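Local coordinates for putative exonuclease (Eubacterium rectale, PDB 3L0A), which is probably a hydrolase, a putative exonuclease with a PDDEXK-like domain and a zinc ion bound by four cysteines, at residues I97-M111 with F192-I206. Sequence-based numbering, arbitrary orientation.
Sequences IIARIERDEYFMKYM and FIAGATKQTEPDIRI
A helix-on-sheet layer of the PDDEXK-like domain is formed where Phe107, Tyr110 and Ile97 rest on the antiparallel hairpin of strands 192-197 and 204-206. The axes of helix 105-110 and strand 192-197 approach to 9.7 Å, and no direct hydrogen bond joins the segments, so apolar packing carries the contact. Phe107 lies between two isoleucines: Ile206 CD1 sits over one face, 4.2 Å from the ring centroid, and Ile101 CG1 of its own segment covers the opposite one. Its CG is anti to the backbone N (chi1 -168°), which carries the ring down to the strands, where CZ meets Ala194 CB at 3.4 Å and the Gly195 carbonyl lies at the ring edge. Asp104 caps helix 105-110, its OD2 accepting from Phe107 N through the anti lone pair. Tyr110 takes Ile206 CG2 squarely over its face, 3.8 Å from the centroid, and turns its edge to the face of Phe192 in a T-shaped pair with planes at 68°. Tyr110 OH is hydrogen-bonded to Tyr106 OH (2.9 Å). With an alanine at Tyr110, the Phe192 face would probably lose its edge partner, and Ile206 CG2 and Tyr106 OH their mates. At the other end, Ile97 CG2 reaches Ala196 CB at 3.6 Å. Ile204 CD1 lies over one face of the Arg100 guanidinium, 3.6 Å from NH1; Arg103 NH2 lies over the opposite face. A water bridges Arg100 NE to Pro202 O and Glu201 OE1. Arg100 NH2 donates to Arg248 O and Arg251 O, and Arg103 NH2 to His249 O, all of the second subunit; these carbonyl dipoles may ease the closeness of the two guanidinium groups. Strand 140-147, beside 192-197 in the sheet, extends the floor with Val146, Leu144 and Val142, and helix 54-67 packs against Ile98 and Ile101.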
loop_
_atom_site.group_PDB
_atom_site.type_symbol
_atom_site.label_atom_id
_atom_site.label_comp_id
_atom_site.label_asym_id
_atom_site.label_seq_id
_atom_site.Cartn_x
_atom_site.Cartn_y
_atom_site.Cartn_z
ATOM N N ILE A 97 21.147 -10.886 3.429
ATOM C CA ILE A 97 20.412 -12.135 3.530
ATOM C C ILE A 97 21.394 -13.299 3.418
ATOM O O ILE A 97 21.327 -14.225 4.208
ATOM C CB ILE A 97 19.344 -12.275 2.455
ATOM C CG1 ILE A 97 18.277 -11.185 2.597
ATOM C CG2 ILE A 97 18.732 -13.615 2.548
ATOM C CD1 ILE A 97 17.411 -11.029 1.385
ATOM N N ILE A 98 22.312 -13.265 2.456
ATOM C CA ILE A 98 23.297 -14.388 2.306
ATOM C C ILE A 98 24.088 -14.622 3.598
ATOM O O ILE A 98 24.343 -15.782 4.000
ATOM C CB ILE A 98 24.270 -14.137 1.167
ATOM C CG1 ILE A 98 23.558 -14.285 -0.187
ATOM C CG2 ILE A 98 25.476 -15.038 1.216
ATOM C CD1 ILE A 98 24.360 -13.663 -1.367
ATOM N N ALA A 99 24.546 -13.548 4.217
ATOM C CA ALA A 99 25.341 -13.670 5.443
ATOM C C ALA A 99 24.505 -14.273 6.556
ATOM O O ALA A 99 25.012 -15.012 7.400
ATOM C CB ALA A 99 25.870 -12.295 5.881
ATOM N N ARG A 100 23.225 -13.937 6.555
ATOM C CA ARG A 100 22.304 -14.431 7.566
ATOM C C ARG A 100 22.105 -15.950 7.473
ATOM O O ARG A 100 22.145 -16.658 8.500
ATOM C CB ARG A 100 20.976 -13.687 7.499
ATOM C CG ARG A 100 19.941 -14.231 8.480
ATOM C CD ARG A 100 20.468 -14.136 9.893
ATOM N NE ARG A 100 19.547 -14.619 10.901
ATOM C CZ ARG A 100 19.662 -15.766 11.580
ATOM N NH1 ARG A 100 20.625 -16.660 11.362
ATOM N NH2 ARG A 100 18.771 -16.040 12.490
ATOM N N ILE A 101 21.921 -16.423 6.245
ATOM C CA ILE A 101 21.881 -17.860 5.892
ATOM C C ILE A 101 23.174 -18.551 6.288
ATOM O O ILE A 101 23.184 -19.647 6.858
ATOM C CB ILE A 101 21.699 -18.009 4.358
ATOM C CG1 ILE A 101 20.269 -17.681 3.933
ATOM C CG2 ILE A 101 22.025 -19.370 3.883
ATOM C CD1 ILE A 101 20.078 -17.524 2.329
ATOM N N GLU A 102 24.298 -17.915 5.989
ATOM C CA GLU A 102 25.577 -18.582 6.192
ATOM C C GLU A 102 25.897 -18.824 7.642
ATOM O O GLU A 102 26.589 -19.749 7.944
ATOM C CB GLU A 102 26.707 -17.805 5.538
ATOM C CG GLU A 102 26.793 -18.106 4.066
ATOM C CD GLU A 102 28.024 -17.544 3.400
ATOM O OE1 GLU A 102 28.483 -16.434 3.757
ATOM O OE2 GLU A 102 28.525 -18.222 2.489
ATOM N N ARG A 103 25.396 -18.018 8.563
ATOM C CA ARG A 103 25.680 -18.266 9.974
ATOM C C ARG A 103 24.763 -19.320 10.668
ATOM O O ARG A 103 24.904 -19.571 11.882
ATOM C CB ARG A 103 25.747 -16.946 10.749
ATOM C CG ARG A 103 24.477 -16.254 11.075
ATOM C CD ARG A 103 24.805 -14.948 11.816
ATOM N NE ARG A 103 23.588 -14.182 12.110
ATOM C CZ ARG A 103 22.713 -14.451 13.092
ATOM N NH1 ARG A 103 22.909 -15.461 13.923
ATOM N NH2 ARG A 103 21.636 -13.682 13.246
ATOM N N ASP A 104 23.851 -19.928 9.888
ATOM C CA ASP A 104 23.008 -21.054 10.347
ATOM C C ASP A 104 23.455 -22.431 9.790
ATOM O O ASP A 104 23.202 -22.759 8.637
ATOM C CB ASP A 104 21.528 -20.772 9.973
ATOM C CG ASP A 104 20.537 -21.703 10.700
ATOM O OD1 ASP A 104 20.150 -21.371 11.838
ATOM O OD2 ASP A 104 20.159 -22.767 10.136
ATOM N N GLU A 105 24.092 -23.253 10.622
ATOM C CA GLU A 105 24.587 -24.568 10.193
ATOM C C GLU A 105 23.509 -25.451 9.599
ATOM O O GLU A 105 23.726 -26.103 8.580
ATOM C CB GLU A 105 25.257 -25.328 11.351
ATOM C CG GLU A 105 26.583 -24.739 11.794
ATOM C CD GLU A 105 27.445 -25.720 12.611
ATOM O OE1 GLU A 105 26.916 -26.772 13.043
ATOM O OE2 GLU A 105 28.661 -25.436 12.779
ATOM N N TYR A 106 22.355 -25.498 10.250
ATOM C CA TYR A 106 21.264 -26.353 9.790
ATOM C C TYR A 106 20.828 -25.950 8.364
ATOM O O TYR A 106 20.774 -26.775 7.450
ATOM C CB TYR A 106 20.082 -26.294 10.774
ATOM C CG TYR A 106 19.042 -27.384 10.517
ATOM C CD1 TYR A 106 19.307 -28.721 10.807
ATOM C CD2 TYR A 106 17.812 -27.077 9.942
ATOM C CE1 TYR A 106 18.365 -29.706 10.553
ATOM C CE2 TYR A 106 16.875 -28.060 9.690
ATOM C CZ TYR A 106 17.156 -29.356 9.997
ATOM O OH TYR A 106 16.207 -30.292 9.716
ATOM N N PHE A 107 20.588 -24.673 8.163
ATOM C CA PHE A 107 20.169 -24.189 6.855
ATOM C C PHE A 107 21.272 -24.514 5.866
ATOM O O PHE A 107 21.004 -25.077 4.805
ATOM C CB PHE A 107 19.889 -22.686 6.925
ATOM C CG PHE A 107 19.146 -22.079 5.693
ATOM C CD1 PHE A 107 19.704 -22.081 4.420
ATOM C CD2 PHE A 107 17.907 -21.456 5.857
ATOM C CE1 PHE A 107 19.047 -21.496 3.338
ATOM C CE2 PHE A 107 17.244 -20.855 4.785
ATOM C CZ PHE A 107 17.810 -20.873 3.538
HETATM N N MSE A 108 22.520 -24.214 6.218
HETATM C CA MSE A 108 23.637 -24.523 5.285
HETATM C C MSE A 108 23.699 -26.022 4.928
HETATM O O MSE A 108 24.214 -26.375 3.897
HETATM C CB MSE A 108 25.006 -24.018 5.792
HETATM C CG MSE A 108 25.214 -22.512 5.675
HETATM SE SE MSE A 108 24.826 -21.788 3.951
HETATM C CE MSE A 108 26.453 -22.283 3.062
ATOM N N LYS A 109 23.169 -26.920 5.732
ATOM C CA LYS A 109 23.239 -28.328 5.349
ATOM C C LYS A 109 22.322 -28.611 4.182
ATOM O O LYS A 109 22.616 -29.468 3.368
ATOM C CB LYS A 109 22.898 -29.266 6.507
ATOM C CG LYS A 109 23.907 -29.319 7.639
ATOM C CD LYS A 109 23.211 -29.867 8.928
ATOM C CE LYS A 109 24.176 -30.146 10.126
ATOM N NZ LYS A 109 23.391 -30.375 11.398
ATOM N N TYR A 110 21.201 -27.916 4.094
ATOM C CA TYR A 110 20.271 -28.174 2.982
ATOM C C TYR A 110 20.814 -27.555 1.692
ATOM O O TYR A 110 20.482 -27.993 0.575
ATOM C CB TYR A 110 18.885 -27.660 3.294
ATOM C CG TYR A 110 18.124 -28.520 4.213
ATOM C CD1 TYR A 110 18.409 -28.529 5.568
ATOM C CD2 TYR A 110 17.097 -29.344 3.756
ATOM C CE1 TYR A 110 17.706 -29.341 6.440
ATOM C CE2 TYR A 110 16.387 -30.158 4.635
ATOM C CZ TYR A 110 16.702 -30.156 5.974
ATOM O OH TYR A 110 16.022 -30.963 6.869
HETATM N N MSE A 111 21.675 -26.553 1.862
HETATM C CA MSE A 111 22.272 -25.890 0.739
HETATM C C MSE A 111 23.535 -26.618 0.296
HETATM O O MSE A 111 24.207 -26.152 -0.618
HETATM C CB MSE A 111 22.601 -24.438 1.085
HETATM C CG MSE A 111 21.406 -23.626 1.375
HETATM SE SE MSE A 111 20.208 -23.516 -0.185
HETATM C CE MSE A 111 21.408 -23.063 -1.641
ATOM N N PHE A 192 12.122 -29.723 -0.051
ATOM C CA PHE A 192 12.245 -28.640 0.912
ATOM C C PHE A 192 12.489 -27.312 0.198
ATOM O O PHE A 192 13.283 -27.239 -0.747
ATOM C CB PHE A 192 13.440 -28.885 1.807
ATOM C CG PHE A 192 13.383 -30.171 2.585
ATOM C CD1 PHE A 192 13.913 -31.342 2.057
ATOM C CD2 PHE A 192 12.829 -30.199 3.868
ATOM C CE1 PHE A 192 13.863 -32.543 2.782
ATOM C CE2 PHE A 192 12.815 -31.388 4.620
ATOM C CZ PHE A 192 13.328 -32.563 4.064
ATOM N N ILE A 193 11.794 -26.280 0.655
ATOM C CA ILE A 193 12.076 -24.898 0.300
ATOM C C ILE A 193 12.925 -24.287 1.387
ATOM O O ILE A 193 12.601 -24.371 2.583
ATOM C CB ILE A 193 10.774 -24.102 0.126
ATOM C CG1 ILE A 193 10.059 -24.575 -1.153
ATOM C CG2 ILE A 193 11.061 -22.600 0.067
ATOM C CD1 ILE A 193 8.580 -24.214 -1.234
ATOM N N ALA A 194 14.059 -23.726 0.995
ATOM C CA ALA A 194 14.936 -23.067 1.946
ATOM C C ALA A 194 14.616 -21.589 1.792
ATOM O O ALA A 194 15.136 -20.927 0.892
ATOM C CB ALA A 194 16.423 -23.372 1.629
ATOM N N GLY A 195 13.721 -21.078 2.630
ATOM C CA GLY A 195 13.256 -19.718 2.499
ATOM C C GLY A 195 13.984 -18.685 3.344
ATOM O O GLY A 195 14.292 -18.937 4.539
ATOM N N ALA A 196 14.227 -17.510 2.745
ATOM C CA ALA A 196 14.723 -16.342 3.474
ATOM C C ALA A 196 13.922 -15.160 3.024
ATOM O O ALA A 196 13.488 -15.125 1.887
ATOM C CB ALA A 196 16.198 -16.125 3.216
ATOM N N THR A 197 13.691 -14.201 3.923
ATOM C CA THR A 197 12.897 -13.050 3.579
ATOM C C THR A 197 13.675 -11.750 3.572
ATOM O O THR A 197 14.776 -11.625 4.131
ATOM C CB THR A 197 11.772 -12.890 4.530
ATOM O OG1 THR A 197 12.305 -12.549 5.810
ATOM C CG2 THR A 197 11.010 -14.193 4.660
ATOM N N LYS A 198 13.068 -10.787 2.896
ATOM C CA LYS A 198 13.606 -9.454 2.760
ATOM C C LYS A 198 13.175 -8.533 3.878
ATOM O O LYS A 198 13.367 -7.383 3.755
ATOM C CB LYS A 198 13.196 -8.891 1.400
ATOM C CG LYS A 198 13.755 -9.753 0.250
ATOM C CD LYS A 198 13.356 -9.277 -1.179
ATOM C CE LYS A 198 11.943 -9.653 -1.575
ATOM N NZ LYS A 198 11.830 -9.918 -3.034
ATOM N N GLN A 199 12.633 -9.047 4.987
ATOM C CA GLN A 199 12.296 -8.222 6.137
ATOM C C GLN A 199 13.602 -7.673 6.628
ATOM O O GLN A 199 14.673 -8.110 6.205
ATOM C CB GLN A 199 11.572 -9.020 7.228
ATOM C CG GLN A 199 10.118 -9.415 6.927
ATOM C CD GLN A 199 9.757 -10.843 7.416
ATOM O OE1 GLN A 199 10.293 -11.809 6.912
ATOM N NE2 GLN A 199 8.845 -10.960 8.379
ATOM N N THR A 200 13.536 -6.720 7.547
ATOM C CA THR A 200 14.745 -6.019 7.989
ATOM C C THR A 200 15.727 -6.869 8.850
ATOM O O THR A 200 16.930 -6.636 8.812
ATOM C CB THR A 200 14.411 -4.612 8.614
ATOM O OG1 THR A 200 15.260 -4.402 9.752
ATOM C CG2 THR A 200 12.876 -4.436 8.957
ATOM N N GLU A 201 15.208 -7.796 9.670
ATOM C CA GLU A 201 15.956 -8.991 10.083
ATOM C C GLU A 201 15.300 -10.119 9.309
ATOM O O GLU A 201 14.137 -10.392 9.503
ATOM C CB GLU A 201 15.828 -9.258 11.563
ATOM C CG GLU A 201 16.716 -8.380 12.433
ATOM C CD GLU A 201 18.171 -8.722 12.307
ATOM O OE1 GLU A 201 18.507 -9.876 11.942
ATOM O OE2 GLU A 201 18.990 -7.832 12.602
ATOM N N PRO A 202 16.022 -10.734 8.374
ATOM C CA PRO A 202 15.430 -11.786 7.585
ATOM C C PRO A 202 14.904 -12.957 8.424
ATOM O O PRO A 202 15.536 -13.371 9.378
ATOM C CB PRO A 202 16.586 -12.254 6.702
ATOM C CG PRO A 202 17.582 -11.147 6.742
ATOM C CD PRO A 202 17.407 -10.436 7.968
ATOM N N ASP A 203 13.737 -13.443 8.052
ATOM C CA ASP A 203 13.157 -14.677 8.571
ATOM C C ASP A 203 13.782 -15.816 7.803
ATOM O O ASP A 203 13.752 -15.783 6.593
ATOM C CB ASP A 203 11.650 -14.649 8.275
ATOM C CG ASP A 203 10.830 -15.559 9.166
ATOM O OD1 ASP A 203 11.314 -16.001 10.201
ATOM O OD2 ASP A 203 9.661 -15.806 8.820
ATOM N N ILE A 204 14.334 -16.816 8.473
ATOM C CA ILE A 204 14.818 -18.025 7.799
ATOM C C ILE A 204 14.104 -19.294 8.297
ATOM O O ILE A 204 13.932 -19.455 9.531
ATOM C CB ILE A 204 16.378 -18.266 7.964
ATOM C CG1 ILE A 204 16.730 -18.739 9.389
ATOM C CG2 ILE A 204 17.185 -17.032 7.519
ATOM C CD1 ILE A 204 18.196 -18.725 9.734
ATOM N N ARG A 205 13.762 -20.190 7.342
ATOM C CA ARG A 205 13.105 -21.484 7.587
ATOM C C ARG A 205 13.472 -22.492 6.515
ATOM O O ARG A 205 13.557 -22.139 5.341
ATOM C CB ARG A 205 11.568 -21.366 7.497
ATOM C CG ARG A 205 10.857 -20.587 8.562
ATOM C CD ARG A 205 11.048 -21.134 9.916
ATOM N NE ARG A 205 10.317 -20.347 10.915
ATOM C CZ ARG A 205 10.256 -20.682 12.210
ATOM N NH1 ARG A 205 10.878 -21.770 12.661
ATOM N NH2 ARG A 205 9.568 -19.935 13.062
ATOM N N ILE A 206 13.608 -23.752 6.912
ATOM C CA ILE A 206 13.535 -24.903 6.006
ATOM C C ILE A 206 12.105 -25.442 6.047
ATOM O O ILE A 206 11.615 -25.795 7.116
ATOM C CB ILE A 206 14.522 -26.013 6.441
ATOM C CG1 ILE A 206 15.974 -25.563 6.250
ATOM C CG2 ILE A 206 14.331 -27.258 5.607
ATOM C CD1 ILE A 206 16.301 -25.002 4.769
HETATM O O HOH W 1 17.519 -12.513 11.349
#